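Local atomic coordinates of acyl-coenzyme A oxidase 1 (Yarrowia lipolytica, PDB entry 5Y9D), a protein that catalyses the FAD-dependent oxidation of saturated acyl-CoAs by oxygen to (2E)-enoyl-CoAs and hydrogen peroxide in peroxisomal fatty acid beta-oxidation. Residues Gly53-Glu56 against Glu57-Val61. Numbering follows the deposited sequence.
Sequences GGEE and ETQIV
E55 and Q59 lie one helical turn apart and join through their polar ends: Q59 NE2 donates to E55 OE2 over 3.2 Å. The bond reaches OE2 from its anti side, somewhat out of the carboxylate plane, and the carboxylate and amide planes stand 55° apart, so the two groups meet twisted rather than flat. Q59 runs straight beyond CG, whereas E55, with CG opposite the backbone N (chi1 166°), bends at chi2; this brings OE2 to 3.4 Å from Q59 CG. The same OE2 forms a salt bridge with R45 of helix 44-52. Cutting E55 back to an alanine is likely to deprive R45 of this countercharge and let the Q59 amide turn. On another side, E57 CG lies beside its own backbone N, 3.1 Å from G53 O. T58 OG1 is hydrogen-bonded to N49 OD1 and N52 ND2 of helix 44-52. Main-chain geometry fixes the helix start: T58 N meets G54 O at 3.1 Å and a nearly straight 169°, followed by Q59 N to E55 O and I60 N to E56 O. With G53 at positive phi and G54 as N-cap, this is the first turn of helix 55-70, entered from helix 44-52 through two glycines, and its glutamate-glutamine pair is an i to i+4 contact.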
loop_
_atom_site.group_PDB
_atom_site.type_symbol
_atom_site.label_atom_id
_atom_site.label_comp_id
_atom_site.label_asym_id
_atom_site.label_seq_id
_atom_site.Cartn_x
_atom_site.Cartn_y
_atom_site.Cartn_z
ATOM N N GLY A 53 24.674 -15.554 9.191
ATOM C CA GLY A 53 25.593 -15.659 10.332
ATOM C C GLY A 53 26.370 -16.966 10.362
ATOM O O GLY A 53 26.546 -17.532 11.420
ATOM N N GLY A 54 26.817 -17.444 9.195
ATOM C CA GLY A 54 27.674 -18.617 9.072
ATOM C C GLY A 54 27.052 -19.790 8.316
ATOM O O GLY A 54 25.827 -19.877 8.215
ATOM N N GLU A 55 27.908 -20.695 7.821
ATOM C CA GLU A 55 27.501 -21.891 7.088
ATOM C C GLU A 55 26.604 -22.829 7.914
ATOM O O GLU A 55 25.671 -23.455 7.383
ATOM C CB GLU A 55 28.746 -22.638 6.579
ATOM C CG GLU A 55 28.524 -24.073 6.095
ATOM C CD GLU A 55 27.861 -24.173 4.712
ATOM O OE1 GLU A 55 28.382 -23.579 3.735
ATOM O OE2 GLU A 55 26.837 -24.880 4.590
ATOM N N GLU A 56 26.863 -22.903 9.215
ATOM C CA GLU A 56 26.051 -23.716 10.096
ATOM C C GLU A 56 24.617 -23.212 10.110
ATOM O O GLU A 56 23.675 -23.999 10.058
ATOM C CB GLU A 56 26.621 -23.714 11.507
ATOM C CG GLU A 56 28.076 -24.160 11.583
ATOM C CD GLU A 56 28.313 -25.504 10.910
ATOM O OE1 GLU A 56 27.579 -26.480 11.253
ATOM O OE2 GLU A 56 29.236 -25.573 10.051
ATOM N N GLU A 57 24.452 -21.896 10.143
ATOM C CA GLU A 57 23.123 -21.304 10.211
ATOM C C GLU A 57 22.391 -21.490 8.884
ATOM O O GLU A 57 21.213 -21.820 8.845
ATOM C CB GLU A 57 23.200 -19.828 10.572
ATOM C CG GLU A 57 24.116 -19.491 11.747
ATOM C CD GLU A 57 23.785 -20.235 13.034
ATOM O OE1 GLU A 57 22.645 -20.738 13.186
ATOM O OE2 GLU A 57 24.674 -20.304 13.913
ATOM N N THR A 58 23.103 -21.296 7.795
ATOM C CA THR A 58 22.558 -21.579 6.490
ATOM C C THR A 58 22.087 -23.019 6.348
ATOM O O THR A 58 21.031 -23.266 5.746
ATOM C CB THR A 58 23.586 -21.269 5.424
ATOM O OG1 THR A 58 23.891 -19.878 5.527
ATOM C CG2 THR A 58 23.042 -21.575 4.042
ATOM N N GLN A 59 22.843 -23.963 6.902
ATOM C CA GLN A 59 22.434 -25.359 6.824
ATOM C C GLN A 59 21.135 -25.589 7.566
ATOM O O GLN A 59 20.270 -26.319 7.089
ATOM C CB GLN A 59 23.516 -26.295 7.332
ATOM C CG GLN A 59 24.508 -26.713 6.253
ATOM C CD GLN A 59 25.574 -27.657 6.798
ATOM O OE1 GLN A 59 25.252 -28.740 7.333
ATOM N NE2 GLN A 59 26.847 -27.248 6.685
ATOM N N ILE A 60 21.001 -24.943 8.722
ATOM C CA ILE A 60 19.817 -25.065 9.547
ATOM C C ILE A 60 18.652 -24.404 8.824
ATOM O O ILE A 60 17.539 -24.931 8.780
ATOM C CB ILE A 60 20.064 -24.444 10.928
ATOM C CG1 ILE A 60 20.964 -25.369 11.738
ATOM C CG2 ILE A 60 18.764 -24.225 11.693
ATOM C CD1 ILE A 60 21.505 -24.741 13.015
ATOM N N VAL A 61 18.909 -23.250 8.239
ATOM C CA VAL A 61 17.880 -22.552 7.453
ATOM C C VAL A 61 17.420 -23.374 6.254
ATOM O O VAL A 61 16.217 -23.404 5.957
ATOM C CB VAL A 61 18.367 -21.155 7.027
ATOM C CG1 VAL A 61 17.557 -20.594 5.861
ATOM C CG2 VAL A 61 18.325 -20.242 8.245
#